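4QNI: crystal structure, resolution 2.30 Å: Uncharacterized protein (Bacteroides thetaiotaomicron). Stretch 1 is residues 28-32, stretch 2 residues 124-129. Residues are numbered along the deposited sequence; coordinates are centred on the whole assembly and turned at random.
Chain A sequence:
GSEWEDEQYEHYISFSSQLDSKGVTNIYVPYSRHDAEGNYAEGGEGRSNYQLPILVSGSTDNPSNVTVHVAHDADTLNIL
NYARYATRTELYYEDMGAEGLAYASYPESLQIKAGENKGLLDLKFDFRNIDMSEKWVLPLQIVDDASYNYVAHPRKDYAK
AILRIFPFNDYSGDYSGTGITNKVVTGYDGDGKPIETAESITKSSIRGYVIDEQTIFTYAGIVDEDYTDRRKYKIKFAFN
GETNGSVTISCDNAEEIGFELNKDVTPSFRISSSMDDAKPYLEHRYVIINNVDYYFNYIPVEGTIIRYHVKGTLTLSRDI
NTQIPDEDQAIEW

Stretch 1 28-32: YVPYS
Stretch 2 (124-129) KFDFRN

Contact between residues 28-32 and 124-129 of one chain, two segments far apart in sequence that bury 271 Å² between them, both sides summed. Tyr 28, Val 29 and Pro 30 form the end of a strand that begins earlier in the chain, with phi/psi of -104/122, -123/129 and -61/138; Tyr 31 then turns to -57/-41, and Ser 32 returns to an extended -123/128. In the second segment Lys 124 (-107/140), Phe 125 (-131/146) and Asp 126 (-131/96) are strand, after which Phe 127 (-91/0), Arg 128 (-53/123) and Asn 129 (65/20) leave it, Asn 129 with a positive phi. The CA atoms of Tyr 31 and Phe 127 are 6.6 Å apart and set the register. No direct hydrogen bond joins the segments; the contact consists of side-chain packing, two backbone carbonyls at the edge of a ring, and one bridging water.

The apolar packing centres on Val 29, Tyr 31, Phe 125 and Phe 127. Val 29 (chi1 -172°, t) and Phe 125 (chi1 -65°, m; chi2 -82°) both direct CA-to-CB toward the other segment, as does Phe 127 (chi1 -62°, m; chi2 -55°). One methyl of Val 29 serves both phenylalanines: CG1 of Val 29 lies 3.8 Å from CD2 of Phe 125, approaching that ring obliquely, and 3.8 Å from CE2 of Phe 127, near the plane of the ring at its edge. Tyr 31 (chi1 171°, t; chi2 80°) points CA-to-CB sideways, yet the end of its side chain comes nearer, bringing CE1 of Tyr 31 to 3.6 Å from CB of Phe 127. That CB and the backbone N of Arg 128 both lie obliquely to the tyrosine ring. Phe 127 and Tyr 31 are the residues most covered by the other segment, at 87 and 76 Å².

The backbone of the first segment also meets Phe 127. O of Pro 30 is 3.7 Å from CE2 of Phe 127, and O of Tyr 31 is 3.6 Å from CD2 of Phe 127; both oxygens lie near the ring plane, where they face its C-H edge. Pro 30 itself, with a C-gamma endo pucker, points CA-to-CB away, so its approach is through the carbonyl.

At the polar margin, OH of Tyr 31 lies 3.9 Å from CA of Arg 128 and 4.0 Å from CG of Arg 128. A water bridges the segments here, donating to OH of Tyr 31 at 2.8 Å and accepting from N of Asn 129 at 2.8 Å.

Within the second segment, Arg 128 (chi1 -74°, m; chi2 178°, t; chi3 -58°, m; chi4 166°) and Asp 126 (chi1 -170°, t; chi2 -9°) pair in a two-pronged salt bridge, NE of Arg 128 to OD1 of Asp 126 and NH2 of Arg 128 to OD2 of Asp 126, each 2.9 Å and nearly linear at 174°. A weak hydrogen bond of 3.4 Å from N of Arg 128 to OD1 of Asp 126 adds to this link.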

# COMPACT_ATOMS: atom_id res chain seq x y z
N TYR A 28 -17.51 20.80 -2.15
CA TYR A 28 -17.84 22.01 -1.41
C TYR A 28 -18.39 23.02 -2.39
O TYR A 28 -17.76 23.36 -3.39
CB TYR A 28 -16.60 22.52 -0.64
CG TYR A 28 -16.32 21.70 0.60
CD1 TYR A 28 -16.84 22.07 1.84
CD2 TYR A 28 -15.54 20.54 0.54
CE1 TYR A 28 -16.60 21.31 2.99
CE2 TYR A 28 -15.28 19.78 1.68
CZ TYR A 28 -15.83 20.16 2.90
OH TYR A 28 -15.60 19.42 4.05
N VAL A 29 -19.62 23.45 -2.11
CA VAL A 29 -20.41 24.35 -2.95
C VAL A 29 -20.78 25.59 -2.11
O VAL A 29 -21.28 25.41 -1.01
CB VAL A 29 -21.69 23.64 -3.50
CG1 VAL A 29 -22.41 24.50 -4.52
CG2 VAL A 29 -21.40 22.25 -4.06
N PRO A 30 -20.57 26.84 -2.56
CA PRO A 30 -20.96 27.98 -1.71
C PRO A 30 -22.46 27.93 -1.48
O PRO A 30 -23.19 27.56 -2.40
CB PRO A 30 -20.53 29.23 -2.49
CG PRO A 30 -20.26 28.78 -3.84
CD PRO A 30 -19.98 27.29 -3.84
N TYR A 31 -22.92 28.20 -0.23
CA TYR A 31 -24.35 28.17 0.10
C TYR A 31 -25.08 29.14 -0.82
O TYR A 31 -26.13 28.80 -1.37
CB TYR A 31 -24.57 28.47 1.58
CG TYR A 31 -26.03 28.67 1.93
CD1 TYR A 31 -26.88 27.58 2.11
CD2 TYR A 31 -26.56 29.95 2.08
CE1 TYR A 31 -28.23 27.76 2.42
CE2 TYR A 31 -27.90 30.14 2.39
CZ TYR A 31 -28.73 29.04 2.56
OH TYR A 31 -30.06 29.22 2.89
N SER A 32 -24.48 30.30 -1.05
CA SER A 32 -24.94 31.32 -1.97
C SER A 32 -23.85 31.63 -2.99
O SER A 32 -22.71 31.89 -2.63
CB SER A 32 -25.34 32.60 -1.23
OG SER A 32 -26.50 32.43 -0.45
N LYS A 124 -27.14 22.75 -10.44
CA LYS A 124 -27.78 23.91 -9.81
C LYS A 124 -28.32 23.47 -8.48
O LYS A 124 -28.77 22.33 -8.35
CB LYS A 124 -28.87 24.54 -10.68
CG LYS A 124 -28.42 24.94 -12.10
CD LYS A 124 -27.43 26.12 -12.13
CE LYS A 124 -27.59 26.89 -13.42
NZ LYS A 124 -26.46 27.84 -13.64
N PHE A 125 -28.19 24.33 -7.47
CA PHE A 125 -28.59 23.97 -6.12
C PHE A 125 -29.46 25.02 -5.47
O PHE A 125 -29.28 26.22 -5.67
CB PHE A 125 -27.36 23.75 -5.22
CG PHE A 125 -26.50 22.58 -5.60
CD1 PHE A 125 -26.84 21.29 -5.20
CD2 PHE A 125 -25.32 22.77 -6.31
CE1 PHE A 125 -26.02 20.21 -5.52
CE2 PHE A 125 -24.49 21.68 -6.63
CZ PHE A 125 -24.87 20.41 -6.27
N ASP A 126 -30.39 24.53 -4.64
CA ASP A 126 -31.28 25.31 -3.81
C ASP A 126 -31.16 24.70 -2.44
O ASP A 126 -31.74 23.64 -2.17
CB ASP A 126 -32.72 25.32 -4.35
CG ASP A 126 -33.61 26.32 -3.63
OD1 ASP A 126 -33.16 26.89 -2.62
OD2 ASP A 126 -34.74 26.55 -4.10
N PHE A 127 -30.29 25.31 -1.61
CA PHE A 127 -29.97 24.81 -0.29
C PHE A 127 -30.87 25.39 0.79
O PHE A 127 -30.72 25.05 1.96
CB PHE A 127 -28.51 25.09 0.03
CG PHE A 127 -27.44 24.46 -0.86
CD1 PHE A 127 -27.40 23.08 -1.06
CD2 PHE A 127 -26.40 25.23 -1.39
CE1 PHE A 127 -26.38 22.49 -1.82
CE2 PHE A 127 -25.37 24.64 -2.14
CZ PHE A 127 -25.36 23.28 -2.33
N ARG A 128 -31.80 26.26 0.43
CA ARG A 128 -32.73 26.85 1.39
C ARG A 128 -33.44 25.78 2.23
O ARG A 128 -34.05 24.86 1.70
CB ARG A 128 -33.74 27.74 0.68
CG ARG A 128 -33.10 29.04 0.23
CD ARG A 128 -34.07 29.91 -0.52
NE ARG A 128 -34.62 29.23 -1.69
CZ ARG A 128 -35.68 29.66 -2.36
NH1 ARG A 128 -36.32 30.76 -1.98
NH2 ARG A 128 -36.10 29.00 -3.43
N ASN A 129 -33.28 25.90 3.55
CA ASN A 129 -33.84 25.06 4.61
C ASN A 129 -33.32 23.64 4.60
O ASN A 129 -33.95 22.78 5.23
CB ASN A 129 -35.36 25.07 4.61
CG ASN A 129 -35.90 26.42 4.96
OD1 ASN A 129 -35.52 27.03 5.95
ND2 ASN A 129 -36.72 26.93 4.09
O HOH W 1 -31.82 28.03 4.72